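PDB 4U9R: CzcP cation efflux P1-ATPase from Ralstonia metallidurans, which probably exports zinc across the membrane by ATP hydrolysis, and is represented here by its ferredoxin-like, cadmium-binding N-terminal extension. Local coordinates for residues R87-E90 with L91-T95; H115-R118 with A119-A123. All coordinates share one frame; numbering follows the deposited sequence.

Interaction 1: R87-E90 with L91-T95; sequences RIRE and LVTST
Thr-93 lays its side chain back over the preceding turn of helix 85-102, CG2 4.3 Å from CG of Arg-89 and the hydroxyl on the Arg-89 carbonyl. The motif is the i to i-4 side-chain-to-backbone hydrogen bond of an alpha-helix, here on a helix that lies against a sheet of the ferredoxin-like fold. With chi1 at 50°, OG1 sits between the backbone N and the carbonyl carbon of its own residue, and from there it donates to Arg-89 O at 2.9 Å. The same oxygen takes the Thr-93 amide at 2.8 Å, with N-H and acceptor almost in line (179°), so one acceptor is gripped by two donors of one residue. Ser-94 repeats the arrangement one step on. Its OG, at a chi1 of 75°, bonds to Glu-90 O at 2.9 Å, and its amide N reaches that oxygen from the other face of the carbonyl plane. Both hydroxyls are thereby tied back onto the helix itself.

On the side of the helix that faces the sheet the contact turns apolar. Ile-88 and Val-92 are buried, and Val-92 N donates to Ile-88 O in the regular helix pattern. Ile-88 leans on Val-76 and Tyr-78, and Val-92 packs on Ile-74 and Val-76, all of strand 73-78, with Leu-26 and Leu-28 of strand 24-29 alongside; this is how the helix is seated on its sheet. Leu-91 holds the margin of that apolar strip, its CD2 4.3 Å from CD1 of Ile-88. The series of hydroxyls closes with Thr-95, whose OG1 donates to Leu-91 O at 2.7 Å, on the opposite face of that carbonyl from its own amide N.

Interaction 2: H115-R118 with A119-A123; sequences HERR and ARTVA
His-115 meets Ala-119 through its backbone near the N-terminal end of the helix: the carbonyl O of His-115 takes the amide N of Ala-119 at 3.1 Å, an i to i+4 bond. This helix lies in the chain between strands 103-109 and 132-137 of the second three-stranded antiparallel sheet in this ferredoxin-like chain. Glu-116 follows: its O accepts a weak hydrogen bond from Arg-120 N at 3.4 Å, while CB of Arg-120 packs against the same oxygen. The Glu-116 carboxylate falls short of a salt bridge, OE1 lying 5.5 Å from NE of Arg-120.

Arg-117 reaches two residues at once. Its chain bends at chi2 (73°), swinging the guanidinium forward along the helix to Thr-121. NH1 donates to Thr-121 OG1, which lies at the edge of the guanidinium near its plane; the modelled 2.5 Å is very short and doubtful. Arg-120 comes from another side, NH2 hanging 3.0 Å above the Arg-117 guanidinium plane and offset toward its rim. The two planes are 34° apart.

Arg-118 sends its guanidinium over Val-122, whose CG2 sits across one face with CZ 4.5 Å away, and makes a cation-pi contact with Trp-114. Its carbonyl O accepts Thr-121 N at 3.2 Å from above the carbonyl plane and, weakly, the amide N of Val-122.

NH1 of Arg-117 and NH2 of Arg-120 are 3.1 Å apart and both donors, so no bond joins them; two guanidinium groups, probably charged, should repel unless solvent or counter-ions screen them.

Each interaction joins successive turns of a single helix, 85-102 for interaction 1 and 116-127 for interaction 2, with centres about 40 Å apart on opposite sides of the chain's centre. Both lie in the early turns of their helices, and each contact buries two of its touching residues, Ile-88 and Val-92 in one, Ala-119 and Val-122 in the other. In interaction 1 the bonds and apolar contacts involve no charged group: hydroxyls return to backbone carbonyls, and aliphatic side chains face a sheet, with the side chain of Val-92 about 12 Å from a bound cadmium ion. In interaction 2 several backbone bonds are weak and arginines dominate the side-chain chemistry.

Interaction 1: R87-E90 with L91-T95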
loop_
_atom_site.group_PDB
_atom_site.type_symbol
_atom_site.label_atom_id
_atom_site.label_comp_id
_atom_site.label_asym_id
_atom_site.label_seq_id
_atom_site.Cartn_x
_atom_site.Cartn_y
_atom_site.Cartn_z
ATOM N N ARG A 87 -13.714 -19.814 -1.425
ATOM C CA ARG A 87 -12.947 -19.608 -0.216
ATOM C C ARG A 87 -11.585 -18.914 -0.485
ATOM O O ARG A 87 -11.207 -18.002 0.247
ATOM C CB ARG A 87 -12.763 -20.979 0.477
ATOM C CG ARG A 87 -11.883 -20.981 1.723
ATOM C CD ARG A 87 -12.445 -20.125 2.847
ATOM N NE ARG A 87 -11.430 -19.809 3.848
ATOM C CZ ARG A 87 -11.142 -20.559 4.914
ATOM N NH1 ARG A 87 -11.787 -21.704 5.153
ATOM N NH2 ARG A 87 -10.189 -20.157 5.753
ATOM N N ILE A 88 -10.862 -19.287 -1.546
ATOM C CA ILE A 88 -9.628 -18.561 -1.844
ATOM C C ILE A 88 -9.957 -17.103 -2.210
ATOM O O ILE A 88 -9.336 -16.170 -1.692
ATOM C CB ILE A 88 -8.683 -19.290 -2.829
ATOM C CG1 ILE A 88 -7.342 -18.578 -2.919
ATOM C CG2 ILE A 88 -9.243 -19.344 -4.216
ATOM C CD1 ILE A 88 -6.631 -18.371 -1.609
ATOM N N ARG A 89 -10.991 -16.881 -2.999
ATOM C CA ARG A 89 -11.317 -15.509 -3.414
ATOM C C ARG A 89 -11.750 -14.633 -2.200
ATOM O O ARG A 89 -11.419 -13.445 -2.111
ATOM C CB ARG A 89 -12.378 -15.525 -4.513
ATOM C CG ARG A 89 -12.823 -14.146 -4.962
ATOM C CD ARG A 89 -13.846 -14.195 -6.089
ATOM N NE ARG A 89 -15.060 -14.891 -5.675
ATOM C CZ ARG A 89 -15.593 -15.957 -6.253
ATOM N NH1 ARG A 89 -15.046 -16.544 -7.321
ATOM N NH2 ARG A 89 -16.696 -16.459 -5.737
ATOM N N GLU A 90 -12.466 -15.237 -1.261
ATOM C CA GLU A 90 -12.892 -14.553 -0.034
ATOM C C GLU A 90 -11.701 -14.151 0.810
ATOM O O GLU A 90 -11.638 -13.033 1.337
ATOM C CB GLU A 90 -13.866 -15.461 0.761
ATOM C CG GLU A 90 -14.298 -14.971 2.143
ATOM C CD GLU A 90 -15.425 -15.831 2.732
ATOM O OE1 GLU A 90 -15.126 -16.846 3.417
ATOM O OE2 GLU A 90 -16.609 -15.518 2.465
ATOM N N LEU A 91 -10.768 -15.070 0.944
ATOM C CA LEU A 91 -9.504 -14.801 1.585
ATOM C C LEU A 91 -8.788 -13.645 0.892
ATOM O O LEU A 91 -8.340 -12.725 1.547
ATOM C CB LEU A 91 -8.650 -16.038 1.561
ATOM C CG LEU A 91 -7.647 -16.299 2.658
ATOM C CD1 LEU A 91 -8.163 -15.933 4.046
ATOM C CD2 LEU A 91 -7.340 -17.789 2.608
ATOM N N VAL A 92 -8.714 -13.658 -0.432
ATOM C CA VAL A 92 -8.084 -12.530 -1.136
ATOM C C VAL A 92 -8.825 -11.217 -0.914
ATOM O O VAL A 92 -8.225 -10.246 -0.506
ATOM C CB VAL A 92 -7.914 -12.762 -2.641
ATOM C CG1 VAL A 92 -7.350 -11.521 -3.297
ATOM C CG2 VAL A 92 -7.014 -13.959 -2.918
ATOM N N THR A 93 -10.115 -11.166 -1.219
ATOM C CA THR A 93 -10.880 -9.923 -1.111
ATOM C C THR A 93 -10.983 -9.425 0.334
ATOM O O THR A 93 -10.960 -8.216 0.563
ATOM C CB THR A 93 -12.326 -10.070 -1.631
ATOM O OG1 THR A 93 -12.917 -11.228 -1.029
ATOM C CG2 THR A 93 -12.344 -10.222 -3.155
ATOM N N SER A 94 -11.104 -10.319 1.310
ATOM C CA SER A 94 -11.212 -9.840 2.699
ATOM C C SER A 94 -9.847 -9.431 3.305
ATOM O O SER A 94 -9.786 -8.531 4.144
ATOM C CB SER A 94 -11.876 -10.859 3.601
ATOM O OG SER A 94 -10.994 -11.924 3.910
ATOM N N THR A 95 -8.765 -10.093 2.915
ATOM C CA THR A 95 -7.451 -9.689 3.408
ATOM C C THR A 95 -7.146 -8.294 2.856
ATOM O O THR A 95 -6.629 -7.434 3.564
ATOM C CB THR A 95 -6.368 -10.669 3.027
ATOM O OG1 THR A 95 -6.702 -11.953 3.546
ATOM C CG2 THR A 95 -5.004 -10.219 3.585
#

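Interaction 2: H115-R118 with A119-A123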
loop_
_atom_site.group_PDB
_atom_site.type_symbol
_atom_site.label_atom_id
_atom_site.label_comp_id
_atom_site.label_asym_id
_atom_site.label_seq_id
_atom_site.Cartn_x
_atom_site.Cartn_y
_atom_site.Cartn_z
ATOM N N HIS A 115 16.031 20.483 -1.212
ATOM C CA HIS A 115 17.303 19.996 -1.720
ATOM C C HIS A 115 17.467 18.637 -1.070
ATOM O O HIS A 115 16.942 18.421 0.022
ATOM C CB HIS A 115 18.462 20.910 -1.292
ATOM C CG HIS A 115 18.061 22.330 -1.027
ATOM N ND1 HIS A 115 17.967 23.279 -2.023
ATOM C CD2 HIS A 115 17.734 22.963 0.126
ATOM C CE1 HIS A 115 17.598 24.434 -1.497
ATOM N NE2 HIS A 115 17.448 24.269 -0.194
ATOM N N GLU A 116 18.182 17.724 -1.723
ATOM C CA GLU A 116 18.481 16.417 -1.133
ATOM C C GLU A 116 18.629 16.413 0.387
ATOM O O GLU A 116 18.082 15.554 1.081
ATOM C CB GLU A 116 19.833 15.905 -1.658
ATOM C CG GLU A 116 20.553 14.862 -0.801
ATOM C CD GLU A 116 19.871 13.503 -0.784
ATOM O OE1 GLU A 116 18.659 13.433 -0.485
ATOM O OE2 GLU A 116 20.559 12.493 -1.056
ATOM N N ARG A 117 19.352 17.412 0.879
ATOM C CA ARG A 117 19.529 17.667 2.305
ATOM C C ARG A 117 18.215 18.022 3.039
ATOM O O ARG A 117 17.828 17.330 3.987
ATOM C CB ARG A 117 20.580 18.780 2.471
ATOM C CG ARG A 117 20.868 19.228 3.893
ATOM C CD ARG A 117 21.674 18.212 4.687
ATOM N NE ARG A 117 21.608 18.522 6.114
ATOM C CZ ARG A 117 20.560 18.265 6.897
ATOM N NH1 ARG A 117 19.468 17.677 6.409
ATOM N NH2 ARG A 117 20.596 18.599 8.181
ATOM N N ARG A 118 17.542 19.088 2.604
ATOM C CA ARG A 118 16.360 19.614 3.311
ATOM C C ARG A 118 15.218 18.583 3.397
ATOM O O ARG A 118 14.625 18.378 4.464
ATOM C CB ARG A 118 15.892 20.928 2.653
ATOM C CG ARG A 118 14.453 21.362 2.917
ATOM C CD ARG A 118 14.260 22.128 4.217
ATOM N NE ARG A 118 12.906 22.695 4.295
ATOM C CZ ARG A 118 12.334 23.175 5.401
ATOM N NH1 ARG A 118 12.992 23.170 6.560
ATOM N NH2 ARG A 118 11.089 23.661 5.349
ATOM N N ALA A 119 14.919 17.936 2.274
ATOM C CA ALA A 119 13.921 16.865 2.246
ATOM C C ALA A 119 14.237 15.802 3.311
ATOM O O ALA A 119 13.360 15.394 4.085
ATOM C CB ALA A 119 13.861 16.238 0.856
ATOM N N ARG A 120 15.506 15.402 3.366
ATOM C CA ARG A 120 15.951 14.312 4.231
ATOM C C ARG A 120 15.749 14.593 5.730
ATOM O O ARG A 120 15.678 13.667 6.528
ATOM C CB ARG A 120 17.420 13.997 3.940
ATOM C CG ARG A 120 17.845 12.587 4.312
ATOM C CD ARG A 120 19.354 12.405 4.217
ATOM N NE ARG A 120 20.081 13.542 4.784
ATOM C CZ ARG A 120 20.172 13.830 6.085
ATOM N NH1 ARG A 120 19.583 13.065 7.004
ATOM N NH2 ARG A 120 20.859 14.899 6.476
ATOM N N THR A 121 15.660 15.863 6.108
ATOM C CA THR A 121 15.415 16.244 7.499
ATOM C C THR A 121 13.933 16.120 7.841
ATOM O O THR A 121 13.574 15.562 8.886
ATOM C CB THR A 121 15.873 17.694 7.773
ATOM O OG1 THR A 121 17.284 17.797 7.547
ATOM C CG2 THR A 121 15.550 18.121 9.209
ATOM N N VAL A 122 13.088 16.668 6.967
ATOM C CA VAL A 122 11.627 16.565 7.095
ATOM C C VAL A 122 11.127 15.114 6.930
ATOM O O VAL A 122 10.105 14.740 7.501
ATOM C CB VAL A 122 10.915 17.501 6.086
ATOM C CG1 VAL A 122 9.413 17.241 6.033
ATOM C CG2 VAL A 122 11.198 18.958 6.442
ATOM N N ALA A 123 11.851 14.310 6.155
ATOM C CA ALA A 123 11.590 12.881 6.090
ATOM C C ALA A 123 11.574 12.273 7.501
ATOM O O ALA A 123 10.635 11.555 7.864
ATOM C CB ALA A 123 12.632 12.193 5.218
#